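Local coordinates for ankyrin repeat-containing protein YAR1 (Saccharomyces cerevisiae, PDB 4BSZ), which binds unfolded protein, consistent with a chaperone built on ankyrin repeats, and is required for a normal rate of cell proliferation, at residues S51-L56 against E90-G95; T67-L72 against V111-D116. All coordinates share one frame; numbering follows the deposited sequence.

Contact 1: S51-L56 against E90-G95; sequences SDSTAL and EVNKTG
Successive ankyrin repeats meet here through the loops that lead into their first helices, with Ser51 beside Lys93 and Asp52 beside Asn92. The two loop segments run nearly antiparallel, and the 51-56 side opens the Thr-Ala-Leu-His motif, the ankyrin TPLH-type signature, completed by His57 just beyond it: Thr54 is the N-cap of helix 55-61, and its backbone N bonds to His57 ND1. One backbone bond ties the loops together, Lys93 N to Ser51 O at 2.7 Å. The Asn92 side chain supplies the second link. Its CG sits between the backbone N and the carbonyl carbon (chi1 55°), and from there ND2 reaches Ser53 OG at 3.2 Å, with the hydroxyl 20° out of the amide plane. The hydroxyl of Ser53 passes the interaction on, donating to Ser51 OG at 3.0 Å, which is bonded in turn to Glu48. On its other side the amide works within its own loop: OD1 accepts from Thr94 N at 3.0 Å, an Asx turn laid over the type I turn from Asn92 to Gly95. Nearer the helix, Glu90 bends at chi2 and crosses Thr54 obliquely, its OE1 3.3 Å from the methyl CG2, while OE2 forms a salt bridge with Lys47. Asp52 OD2 lies 4.4 Å from Glu90 OE2, and a similar gap separates its OD1 from Lys93 NZ. The lysines probably offset the repulsion between the two carboxylates. Asn92 ND2 also bonds to an acidic side chain of another protein chain, so the one amide serves both the loop-to-loop link and the contact with the partner chain, consistent with a part in binding it.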
loop_
_atom_site.group_PDB
_atom_site.type_symbol
_atom_site.label_atom_id
_atom_site.label_comp_id
_atom_site.label_asym_id
_atom_site.label_seq_id
_atom_site.Cartn_x
_atom_site.Cartn_y
_atom_site.Cartn_z
ATOM N N SER B 51 25.668 -22.843 -38.863
ATOM C CA SER B 51 24.881 -22.929 -37.636
ATOM C C SER B 51 24.739 -24.323 -37.025
ATOM O O SER B 51 24.601 -24.440 -35.808
ATOM C CB SER B 51 23.497 -22.323 -37.867
ATOM O OG SER B 51 22.868 -22.930 -38.980
ATOM N N ASP B 52 24.779 -25.354 -37.871
ATOM C CA ASP B 52 24.508 -26.757 -37.502
ATOM C C ASP B 52 23.000 -27.031 -37.390
ATOM O O ASP B 52 22.578 -28.103 -36.942
ATOM C CB ASP B 52 25.266 -27.200 -36.235
ATOM C CG ASP B 52 26.008 -28.512 -36.423
ATOM O OD1 ASP B 52 26.490 -28.763 -37.548
ATOM O OD2 ASP B 52 26.111 -29.289 -35.448
ATOM N N SER B 53 22.203 -26.054 -37.827
ATOM C CA SER B 53 20.742 -26.149 -37.817
ATOM C C SER B 53 20.230 -27.143 -38.844
ATOM O O SER B 53 20.706 -27.176 -39.976
ATOM C CB SER B 53 20.117 -24.786 -38.109
ATOM O OG SER B 53 20.628 -23.794 -37.240
ATOM N N THR B 54 19.240 -27.938 -38.453
ATOM C CA THR B 54 18.665 -28.944 -39.344
ATOM C C THR B 54 17.575 -28.377 -40.251
ATOM O O THR B 54 17.226 -27.196 -40.163
ATOM C CB THR B 54 18.071 -30.113 -38.550
ATOM O OG1 THR B 54 16.844 -29.698 -37.927
ATOM C CG2 THR B 54 19.063 -30.587 -37.489
ATOM N N ALA B 55 17.041 -29.228 -41.124
ATOM C CA ALA B 55 15.955 -28.832 -42.019
ATOM C C ALA B 55 14.678 -28.600 -41.221
ATOM O O ALA B 55 13.839 -27.784 -41.594
ATOM C CB ALA B 55 15.730 -29.893 -43.084
ATOM N N LEU B 56 14.534 -29.341 -40.128
ATOM C CA LEU B 56 13.425 -29.132 -39.217
ATOM C C LEU B 56 13.437 -27.683 -38.714
ATOM O O LEU B 56 12.403 -27.029 -38.695
ATOM C CB LEU B 56 13.504 -30.111 -38.043
ATOM C CG LEU B 56 12.267 -30.177 -37.146
ATOM C CD1 LEU B 56 11.031 -30.562 -37.963
ATOM C CD2 LEU B 56 12.496 -31.153 -36.008
ATOM N N GLU B 90 17.217 -31.835 -31.656
ATOM C CA GLU B 90 18.576 -31.489 -32.071
ATOM C C GLU B 90 18.781 -29.979 -31.943
ATOM O O GLU B 90 17.889 -29.186 -32.276
ATOM C CB GLU B 90 18.848 -31.968 -33.502
ATOM C CG GLU B 90 20.307 -32.299 -33.795
ATOM C CD GLU B 90 21.101 -31.109 -34.318
ATOM O OE1 GLU B 90 20.491 -30.057 -34.593
ATOM O OE2 GLU B 90 22.339 -31.224 -34.460
ATOM N N VAL B 91 19.950 -29.595 -31.435
ATOM C CA VAL B 91 20.285 -28.192 -31.195
ATOM C C VAL B 91 21.418 -27.732 -32.114
ATOM O O VAL B 91 22.320 -28.510 -32.446
ATOM C CB VAL B 91 20.697 -27.944 -29.712
ATOM C CG1 VAL B 91 19.576 -28.336 -28.771
ATOM C CG2 VAL B 91 21.973 -28.690 -29.360
ATOM N N ASN B 92 21.372 -26.472 -32.536
ATOM C CA ASN B 92 22.452 -25.924 -33.360
ATOM C C ASN B 92 23.608 -25.426 -32.490
ATOM O O ASN B 92 23.606 -25.661 -31.286
ATOM C CB ASN B 92 21.928 -24.827 -34.290
ATOM C CG ASN B 92 21.212 -23.718 -33.544
ATOM O OD1 ASN B 92 21.572 -23.370 -32.420
ATOM N ND2 ASN B 92 20.186 -23.159 -34.173
ATOM N N LYS B 93 24.589 -24.747 -33.087
ATOM C CA LYS B 93 25.763 -24.293 -32.333
ATOM C C LYS B 93 25.376 -23.368 -31.174
ATOM O O LYS B 93 26.087 -23.274 -30.169
ATOM C CB LYS B 93 26.786 -23.589 -33.237
ATOM C CG LYS B 93 27.525 -24.497 -34.218
ATOM C CD LYS B 93 28.930 -23.956 -34.516
ATOM C CE LYS B 93 29.439 -24.341 -35.915
ATOM N NZ LYS B 93 29.471 -25.808 -36.180
ATOM N N THR B 94 24.238 -22.700 -31.327
ATOM C CA THR B 94 23.758 -21.740 -30.344
ATOM C C THR B 94 22.881 -22.448 -29.297
ATOM O O THR B 94 22.454 -21.846 -28.306
ATOM C CB THR B 94 23.003 -20.593 -31.053
ATOM O OG1 THR B 94 23.780 -20.145 -32.171
ATOM C CG2 THR B 94 22.756 -19.420 -30.119
ATOM N N GLY B 95 22.635 -23.738 -29.521
ATOM C CA GLY B 95 21.920 -24.571 -28.569
ATOM C C GLY B 95 20.410 -24.545 -28.720
ATOM O O GLY B 95 19.680 -24.914 -27.798
#

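Contact 2: T67-L72 against V111-D116; sequences TVRYIL and VKLLCD
Val68, the first residue of 67-72 to touch the facing helix, brings CG1 to 3.9 Å from Leu113 CD2, the two side chains sliding past each other in opposite directions. Next along the helix, Arg69 meets the same leucine with two parts of its chain. Its CB lies 3.8 Å from Leu113 CD2, and its guanidinium makes the other approach: after CG anti to the backbone N, the chain turns at chi3 (-60°), and Leu113 turns both methyls to one face of the group, CD1 the nearer, 3.4 Å from NH2. The Arg69 and Leu113 side chains cross at about a right angle, and a long, weak ion pair links NH1 to Glu117. One turn later Leu72 sends CD1 to Leu114 CD2 at 3.8 Å, again crossing at about a right angle, and it also reaches the branch point of Leu113. The segment axes approach to 10.7 Å at 22°, so this is the near-parallel packing of second helices from successive ankyrin repeats. Helix 55-61 packs against Val68 and Leu72, helix 27-37 borders Thr67 and Tyr70, and helix 142-151 continues the stack beyond Val111 and Cys115.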
loop_
_atom_site.group_PDB
_atom_site.type_symbol
_atom_site.label_atom_id
_atom_site.label_comp_id
_atom_site.label_asym_id
_atom_site.label_seq_id
_atom_site.Cartn_x
_atom_site.Cartn_y
_atom_site.Cartn_z
ATOM N N THR B 67 5.455 -29.087 -44.888
ATOM C CA THR B 67 6.852 -29.452 -45.006
ATOM C C THR B 67 7.347 -30.046 -43.683
ATOM O O THR B 67 8.040 -31.064 -43.671
ATOM C CB THR B 67 7.686 -28.221 -45.350
ATOM O OG1 THR B 67 7.034 -27.469 -46.387
ATOM C CG2 THR B 67 9.067 -28.641 -45.795
ATOM N N VAL B 68 6.978 -29.402 -42.573
ATOM C CA VAL B 68 7.375 -29.866 -41.239
ATOM C C VAL B 68 6.876 -31.280 -40.945
ATOM O O VAL B 68 7.625 -32.129 -40.473
ATOM C CB VAL B 68 6.872 -28.919 -40.117
ATOM C CG1 VAL B 68 7.132 -29.529 -38.738
ATOM C CG2 VAL B 68 7.524 -27.537 -40.229
ATOM N N ARG B 69 5.602 -31.521 -41.219
ATOM C CA ARG B 69 5.015 -32.832 -40.991
ATOM C C ARG B 69 5.684 -33.891 -41.867
ATOM O O ARG B 69 5.925 -35.010 -41.419
ATOM C CB ARG B 69 3.511 -32.788 -41.248
ATOM C CG ARG B 69 2.817 -34.104 -41.055
ATOM C CD ARG B 69 1.365 -33.948 -41.416
ATOM N NE ARG B 69 0.706 -32.939 -40.590
ATOM C CZ ARG B 69 0.256 -33.173 -39.360
ATOM N NH1 ARG B 69 0.410 -34.377 -38.812
ATOM N NH2 ARG B 69 -0.339 -32.208 -38.670
ATOM N N TYR B 70 5.999 -33.530 -43.106
ATOM C CA TYR B 70 6.677 -34.458 -44.000
ATOM C C TYR B 70 8.049 -34.844 -43.464
ATOM O O TYR B 70 8.399 -36.019 -43.406
ATOM C CB TYR B 70 6.831 -33.867 -45.401
ATOM C CG TYR B 70 7.699 -34.708 -46.307
ATOM C CD1 TYR B 70 7.175 -35.798 -46.986
ATOM C CD2 TYR B 70 9.048 -34.422 -46.473
ATOM C CE1 TYR B 70 7.969 -36.581 -47.820
ATOM C CE2 TYR B 70 9.854 -35.200 -47.305
ATOM C CZ TYR B 70 9.311 -36.277 -47.976
ATOM O OH TYR B 70 10.113 -37.046 -48.803
ATOM N N ILE B 71 8.831 -33.841 -43.103
ATOM C CA ILE B 71 10.151 -34.074 -42.552
ATOM C C ILE B 71 10.061 -35.030 -41.367
ATOM O O ILE B 71 10.840 -35.973 -41.253
ATOM C CB ILE B 71 10.804 -32.746 -42.122
ATOM C CG1 ILE B 71 11.069 -31.879 -43.351
ATOM C CG2 ILE B 71 12.081 -33.006 -41.347
ATOM C CD1 ILE B 71 11.556 -30.500 -43.055
ATOM N N LEU B 72 9.085 -34.803 -40.500
ATOM C CA LEU B 72 8.941 -35.625 -39.311
ATOM C C LEU B 72 8.496 -37.045 -39.649
ATOM O O LEU B 72 9.031 -38.008 -39.107
ATOM C CB LEU B 72 7.978 -34.973 -38.316
ATOM C CG LEU B 72 8.565 -33.824 -37.496
ATOM C CD1 LEU B 72 7.476 -33.130 -36.687
ATOM C CD2 LEU B 72 9.682 -34.329 -36.595
ATOM N N VAL B 111 4.235 -25.767 -33.539
ATOM C CA VAL B 111 4.488 -26.046 -32.132
ATOM C C VAL B 111 3.601 -27.161 -31.595
ATOM O O VAL B 111 4.081 -28.073 -30.914
ATOM C CB VAL B 111 4.340 -24.778 -31.274
ATOM C CG1 VAL B 111 4.380 -25.120 -29.785
ATOM C CG2 VAL B 111 5.433 -23.766 -31.636
ATOM N N LYS B 112 2.312 -27.103 -31.910
ATOM C CA LYS B 112 1.406 -28.177 -31.524
ATOM C C LYS B 112 1.821 -29.501 -32.178
ATOM O O LYS B 112 1.764 -30.556 -31.553
ATOM C CB LYS B 112 -0.035 -27.831 -31.880
ATOM C CG LYS B 112 -0.650 -26.782 -30.994
ATOM C CD LYS B 112 -2.117 -26.613 -31.322
ATOM C CE LYS B 112 -2.785 -25.608 -30.396
ATOM N NZ LYS B 112 -4.249 -25.491 -30.674
ATOM N N LEU B 113 2.252 -29.443 -33.430
ATOM C CA LEU B 113 2.713 -30.641 -34.107
ATOM C C LEU B 113 3.942 -31.218 -33.408
ATOM O O LEU B 113 3.993 -32.409 -33.120
ATOM C CB LEU B 113 3.030 -30.337 -35.565
ATOM C CG LEU B 113 3.383 -31.519 -36.462
ATOM C CD1 LEU B 113 2.267 -32.550 -36.479
ATOM C CD2 LEU B 113 3.643 -31.001 -37.848
ATOM N N LEU B 114 4.922 -30.366 -33.122
ATOM C CA LEU B 114 6.154 -30.798 -32.463
ATOM C C LEU B 114 5.927 -31.381 -31.071
ATOM O O LEU B 114 6.585 -32.344 -30.674
ATOM C CB LEU B 114 7.147 -29.636 -32.374
ATOM C CG LEU B 114 7.791 -29.199 -33.688
ATOM C CD1 LEU B 114 8.748 -28.048 -33.480
ATOM C CD2 LEU B 114 8.516 -30.384 -34.284
ATOM N N CYS B 115 4.995 -30.803 -30.327
ATOM C CA CYS B 115 4.830 -31.175 -28.928
ATOM C C CYS B 115 3.768 -32.245 -28.687
ATOM O O CYS B 115 3.915 -33.063 -27.782
ATOM C CB CYS B 115 4.542 -29.934 -28.087
ATOM S SG CYS B 115 5.851 -28.692 -28.164
ATOM N N ASP B 116 2.709 -32.241 -29.494
ATOM C CA ASP B 116 1.598 -33.175 -29.310
ATOM C C ASP B 116 1.878 -34.536 -29.940
ATOM O O ASP B 116 1.751 -35.570 -29.285
ATOM C CB ASP B 116 0.289 -32.608 -29.876
ATOM C CG ASP B 116 -0.191 -31.369 -29.131
ATOM O OD1 ASP B 116 0.115 -31.221 -27.930
ATOM O OD2 ASP B 116 -0.897 -30.542 -29.745
#

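Both contacts join the repeat ANK 1 to ANK 2, but at different places on the same interface: contact 1 couples the loops through polar bonds, contact 2 couples the second helices through apolar packing. Their centres lie about 16 Å apart, on opposite sides of the chain's centre. The first segments are close in sequence, since helix 55-61 and helix 65-78 follow each other. Leu56, at the end of 51-56, bridges them, its CD1 lying 4.1 Å from both Val68 CG1 and Leu72 CG. Another protein chain reaches contact 1, whereas no other protein chain touches the segments of contact 2, which is largely buried.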